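Local coordinates for methyltransferase (Streptomyces regensis, PDB 5N5D) that transfers a methyl group from S-adenosylmethionine to a hydroxyl oxygen during the biosynthesis of tomaymycin, at the S-adenosylmethionine site. Residues are numbered along the deposited sequence; one frame, centred on the assembly and turned at random.

The S-adenosylmethionine site. Residues 43-45, 67, 69-71, 74-75, 93-94, 98, 120-122, 141, 143-145, 152. With SAM (S-adenosylmethionine), chain B.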
loop_
_atom_site.group_PDB
_atom_site.type_symbol
_atom_site.label_atom_id
_atom_site.label_comp_id
_atom_site.label_asym_id
_atom_site.label_seq_id
_atom_site.Cartn_x
_atom_site.Cartn_y
_atom_site.Cartn_z
ATOM N N LEU A 43 18.961 -6.464 -4.320
ATOM C CA LEU A 43 17.757 -7.271 -4.182
ATOM C C LEU A 43 16.809 -6.768 -3.103
ATOM O O LEU A 43 15.701 -7.301 -2.981
ATOM C CB LEU A 43 18.135 -8.716 -3.859
ATOM C CG LEU A 43 19.112 -9.394 -4.815
ATOM C CD1 LEU A 43 19.373 -10.819 -4.355
ATOM C CD2 LEU A 43 18.578 -9.373 -6.241
ATOM N N ALA A 44 17.207 -5.771 -2.321
ATOM C CA ALA A 44 16.402 -5.326 -1.196
ATOM C C ALA A 44 15.280 -4.402 -1.651
ATOM O O ALA A 44 15.392 -3.699 -2.660
ATOM C CB ALA A 44 17.272 -4.596 -0.177
ATOM N N VAL A 45 14.188 -4.405 -0.892
ATOM C CA VAL A 45 13.176 -3.373 -1.069
ATOM C C VAL A 45 13.858 -2.016 -0.953
ATOM O O VAL A 45 14.855 -1.856 -0.233
ATOM C CB VAL A 45 12.027 -3.503 -0.052
ATOM C CG1 VAL A 45 11.263 -4.809 -0.265
ATOM C CG2 VAL A 45 12.550 -3.404 1.375
ATOM N N GLU A 67 8.677 -13.685 7.476
ATOM C CA GLU A 67 9.343 -13.201 6.276
ATOM C C GLU A 67 10.042 -14.358 5.585
ATOM O O GLU A 67 10.809 -15.092 6.217
ATOM C CB GLU A 67 10.358 -12.105 6.613
ATOM C CG GLU A 67 11.207 -11.645 5.438
ATOM C CD GLU A 67 12.147 -10.522 5.825
ATOM O OE1 GLU A 67 13.047 -10.763 6.658
ATOM O OE2 GLU A 67 11.961 -9.401 5.311
ATOM N N GLY A 69 12.676 -14.892 2.861
ATOM C CA GLY A 69 13.700 -14.219 2.080
ATOM C C GLY A 69 14.383 -13.070 2.799
ATOM O O GLY A 69 14.154 -11.910 2.460
ATOM N N THR A 70 15.245 -13.394 3.769
ATOM C CA THR A 70 15.915 -12.373 4.577
ATOM C C THR A 70 16.875 -11.527 3.749
ATOM O O THR A 70 16.979 -10.311 3.963
ATOM C CB THR A 70 16.706 -13.025 5.709
ATOM O OG1 THR A 70 15.944 -14.075 6.309
ATOM C CG2 THR A 70 17.080 -11.986 6.759
ATOM N N PHE A 71 17.610 -12.162 2.833
ATOM C CA PHE A 71 18.787 -11.575 2.205
ATOM C C PHE A 71 19.647 -10.907 3.274
ATOM O O PHE A 71 20.087 -11.582 4.211
ATOM C CB PHE A 71 18.393 -10.604 1.081
ATOM C CG PHE A 71 19.551 -10.176 0.207
ATOM C CD1 PHE A 71 20.450 -11.111 -0.290
ATOM C CD2 PHE A 71 19.733 -8.840 -0.125
ATOM C CE1 PHE A 71 21.514 -10.719 -1.092
ATOM C CE2 PHE A 71 20.790 -8.442 -0.925
ATOM C CZ PHE A 71 21.681 -9.380 -1.409
ATOM N N TYR A 74 17.524 -5.987 5.206
ATOM C CA TYR A 74 16.997 -4.637 5.041
ATOM C C TYR A 74 15.494 -4.607 5.301
ATOM O O TYR A 74 15.011 -3.862 6.161
ATOM C CB TYR A 74 17.325 -4.080 3.647
ATOM C CG TYR A 74 16.882 -2.649 3.544
ATOM C CD1 TYR A 74 17.707 -1.615 3.979
ATOM C CD2 TYR A 74 15.613 -2.322 3.089
ATOM C CE1 TYR A 74 17.292 -0.297 3.936
ATOM C CE2 TYR A 74 15.192 -1.009 3.040
ATOM C CZ TYR A 74 16.032 0.001 3.471
ATOM O OH TYR A 74 15.606 1.308 3.432
ATOM N N SER A 75 14.723 -5.416 4.569
ATOM C CA SER A 75 13.298 -5.488 4.869
ATOM C C SER A 75 13.064 -5.973 6.297
ATOM O O SER A 75 12.118 -5.523 6.958
ATOM C CB SER A 75 12.588 -6.403 3.863
ATOM O OG SER A 75 13.184 -7.688 3.831
ATOM N N GLU A 93 16.069 -17.680 5.277
ATOM C CA GLU A 93 17.040 -17.398 4.222
ATOM C C GLU A 93 17.819 -18.659 3.877
ATOM O O GLU A 93 18.326 -19.342 4.770
ATOM C CB GLU A 93 18.000 -16.287 4.662
ATOM C CG GLU A 93 19.188 -16.061 3.730
ATOM C CD GLU A 93 18.757 -15.777 2.313
ATOM O OE1 GLU A 93 17.854 -14.930 2.124
ATOM O OE2 GLU A 93 19.308 -16.407 1.384
ATOM N N TRP A 94 17.941 -18.941 2.577
ATOM C CA TRP A 94 18.620 -20.145 2.103
ATOM C C TRP A 94 20.141 -20.050 2.205
ATOM O O TRP A 94 20.799 -21.061 2.483
ATOM C CB TRP A 94 18.186 -20.417 0.657
ATOM C CG TRP A 94 19.071 -21.324 -0.135
ATOM C CD1 TRP A 94 19.862 -20.974 -1.192
ATOM C CD2 TRP A 94 19.245 -22.732 0.047
ATOM N NE1 TRP A 94 20.522 -22.077 -1.675
ATOM C CE2 TRP A 94 20.161 -23.169 -0.932
ATOM C CE3 TRP A 94 18.721 -23.667 0.944
ATOM C CZ2 TRP A 94 20.563 -24.499 -1.037
ATOM C CZ3 TRP A 94 19.124 -24.987 0.838
ATOM C CH2 TRP A 94 20.033 -25.390 -0.146
ATOM N N PHE A 98 24.412 -14.811 3.693
ATOM C CA PHE A 98 23.471 -13.695 3.729
ATOM C C PHE A 98 22.841 -13.581 5.108
ATOM O O PHE A 98 22.780 -12.495 5.696
ATOM C CB PHE A 98 22.372 -13.866 2.671
ATOM C CG PHE A 98 22.872 -13.991 1.251
ATOM C CD1 PHE A 98 24.207 -13.797 0.922
ATOM C CD2 PHE A 98 21.978 -14.297 0.234
ATOM C CE1 PHE A 98 24.640 -13.921 -0.393
ATOM C CE2 PHE A 98 22.401 -14.419 -1.072
ATOM C CZ PHE A 98 23.737 -14.233 -1.390
ATOM N N GLY A 120 17.919 -22.116 5.578
ATOM C CA GLY A 120 17.597 -23.306 4.814
ATOM C C GLY A 120 16.546 -23.005 3.764
ATOM O O GLY A 120 16.130 -21.866 3.568
ATOM N N ARG A 121 16.126 -24.072 3.085
ATOM C CA ARG A 121 15.078 -23.969 2.077
ATOM C C ARG A 121 13.746 -23.668 2.748
ATOM O O ARG A 121 13.328 -24.383 3.661
ATOM C CB ARG A 121 14.971 -25.269 1.282
ATOM C CG ARG A 121 15.610 -25.242 -0.093
ATOM C CD ARG A 121 15.371 -26.567 -0.793
ATOM N NE ARG A 121 13.941 -26.826 -0.955
ATOM C CZ ARG A 121 13.366 -28.022 -0.865
ATOM N NH1 ARG A 121 14.085 -29.107 -0.600
ATOM N NH2 ARG A 121 12.055 -28.134 -1.034
ATOM N N ALA A 122 13.065 -22.619 2.281
ATOM C CA ALA A 122 11.844 -22.185 2.952
ATOM C C ALA A 122 10.804 -23.298 3.014
ATOM O O ALA A 122 10.126 -23.461 4.034
ATOM C CB ALA A 122 11.272 -20.954 2.258
ATOM N N PHE A 141 5.426 -11.672 4.734
ATOM C CA PHE A 141 6.086 -11.042 3.597
ATOM C C PHE A 141 6.823 -12.122 2.816
ATOM O O PHE A 141 7.733 -12.769 3.350
ATOM C CB PHE A 141 7.051 -9.945 4.057
ATOM C CG PHE A 141 7.755 -9.226 2.927
ATOM C CD1 PHE A 141 7.068 -8.826 1.788
ATOM C CD2 PHE A 141 9.107 -8.940 3.016
ATOM C CE1 PHE A 141 7.726 -8.157 0.763
ATOM C CE2 PHE A 141 9.763 -8.270 2.000
ATOM C CZ PHE A 141 9.066 -7.880 0.870
ATOM N N ASP A 143 9.173 -12.865 -0.238
ATOM C CA ASP A 143 10.153 -12.183 -1.069
ATOM C C ASP A 143 11.365 -13.090 -1.250
ATOM O O ASP A 143 12.497 -12.728 -0.941
ATOM C CB ASP A 143 10.543 -10.847 -0.442
ATOM C CG ASP A 143 11.425 -10.006 -1.347
ATOM O OD1 ASP A 143 11.414 -10.214 -2.586
ATOM O OD2 ASP A 143 12.135 -9.123 -0.816
ATOM N N ALA A 144 11.134 -14.299 -1.755
ATOM C CA ALA A 144 12.230 -15.224 -2.009
ATOM C C ALA A 144 12.215 -15.615 -3.483
ATOM O O ALA A 144 12.160 -14.742 -4.356
ATOM C CB ALA A 144 12.128 -16.439 -1.086
ATOM N N ASN A 145 12.258 -16.908 -3.777
ATOM C CA ASN A 145 12.225 -17.367 -5.155
ATOM C C ASN A 145 10.789 -17.408 -5.662
ATOM O O ASN A 145 9.859 -17.725 -4.920
ATOM C CB ASN A 145 12.874 -18.744 -5.260
ATOM C CG ASN A 145 12.214 -19.765 -4.369
ATOM O OD1 ASN A 145 11.971 -19.518 -3.186
ATOM N ND2 ASN A 145 11.910 -20.927 -4.939
ATOM N N TYR A 152 4.303 -20.994 -1.041
ATOM C CA TYR A 152 4.486 -20.043 0.053
ATOM C C TYR A 152 3.157 -19.428 0.466
ATOM O O TYR A 152 2.911 -19.206 1.657
ATOM C CB TYR A 152 5.466 -18.942 -0.350
ATOM C CG TYR A 152 6.891 -19.412 -0.594
ATOM C CD1 TYR A 152 7.399 -20.527 0.059
ATOM C CD2 TYR A 152 7.724 -18.743 -1.482
ATOM C CE1 TYR A 152 8.683 -20.964 -0.161
ATOM C CE2 TYR A 152 9.023 -19.175 -1.705
ATOM C CZ TYR A 152 9.494 -20.289 -1.041
ATOM O OH TYR A 152 10.775 -20.753 -1.241
HETATM N N SAM B . 13.519 -9.342 1.595
HETATM C CA SAM B . 14.877 -8.830 1.324
HETATM C C SAM B . 14.896 -7.270 1.427
HETATM O O SAM B . 13.944 -6.660 0.889
HETATM O OXT SAM B . 15.851 -6.739 2.032
HETATM C CB SAM B . 15.362 -9.272 -0.078
HETATM C CG SAM B . 15.137 -10.761 -0.313
HETATM S SD SAM B . 15.910 -11.194 -1.889
HETATM C CE SAM B . 14.762 -10.505 -3.021
HETATM C "C5'" SAM B . 15.474 -12.956 -2.084
HETATM C "C4'" SAM B . 16.169 -13.849 -1.074
HETATM O "O4'" SAM B . 15.544 -15.152 -1.033
HETATM C "C3'" SAM B . 17.661 -14.082 -1.347
HETATM O "O3'" SAM B . 18.416 -13.692 -0.205
HETATM C "C2'" SAM B . 17.743 -15.585 -1.658
HETATM O "O2'" SAM B . 18.952 -16.182 -1.204
HETATM C "C1'" SAM B . 16.557 -16.116 -0.864
HETATM N N9 SAM B . 16.043 -17.403 -1.316
HETATM C C8 SAM B . 15.907 -17.839 -2.607
HETATM N N7 SAM B . 15.352 -19.022 -2.717
HETATM C C5 SAM B . 15.103 -19.390 -1.402
HETATM C C6 SAM B . 14.503 -20.529 -0.833
HETATM N N6 SAM B . 14.032 -21.556 -1.551
HETATM N N1 SAM B . 14.393 -20.576 0.513
HETATM C C2 SAM B . 14.858 -19.550 1.232
HETATM N N3 SAM B . 15.444 -18.426 0.807
HETATM C C4 SAM B . 15.532 -18.405 -0.529
HETATM O O HOH W 1 18.397 -7.145 2.576
HETATM O O HOH W 2 11.835 -23.357 -0.737
#
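S-adenosylmethionine, the methyl donor, lies almost wholly buried in the cofactor cleft of a Rossmann-like O-methyltransferase, and hydrogen bonds fix both its ends and the ribose between them. Three acceptors grip the amino group N of SAM: the Gly69 carbonyl, met nearly along its C=O axis (177°), the hydroxyl OG of Ser75, and the carboxylate oxygen OD2 of Asp143 at 2.8 Å, approached from above the carboxylate plane. Ser75 OG in turn donates to Glu67 OE2 (2.6 Å), a second-shell carboxylate that orients the hydroxyl so that its oxygen faces the amine; the acidic surroundings probably favour an ammonium. Backbone amides hold the SAM carboxylate, Val45 N reaching O at 2.9 Å and Ser75 N reaching OXT, while a water links OXT to Tyr74 N.

Both ribose hydroxyls go to Glu93, whose chain leaves with CG anti to the backbone N (chi1 171°) and bends at chi2 (56°) to present its carboxylate. OE2 takes the 2'-hydroxyl O2' on its syn lone pair at 2.6 Å; OE1 takes the 3'-hydroxyl O3' at 2.7 Å and also accepts from Phe71 N, both from above the carboxylate plane. An alanine here would remove both carboxylate bonds to the ribose and one to the Phe71 amide, which is likely to loosen the turn from Gly69 to Phe71 that follows strand 64-68.

At the adenine, Ala122 N donates to N1 (3.0 Å) and the amide N of the poorly ordered Trp94 hydrogen-bonds to N3, whereas the exocyclic amine N6 reaches Tyr152 OH through water. Tyr152 OH also donates to Asn145 OD1, steadying that amide beside N7.

Apolar packing completes the pocket: Trp94 CB sits over the six-membered adenine ring, 3.4 Å from its centroid, and Leu43 CB and Phe71 CB pack along the methionine part. The cleft runs across the C-terminal ends of strands 64-68, 88-93 and 139-142, lined by the loops that follow them and by the starts of helices 74-80 and 122-125.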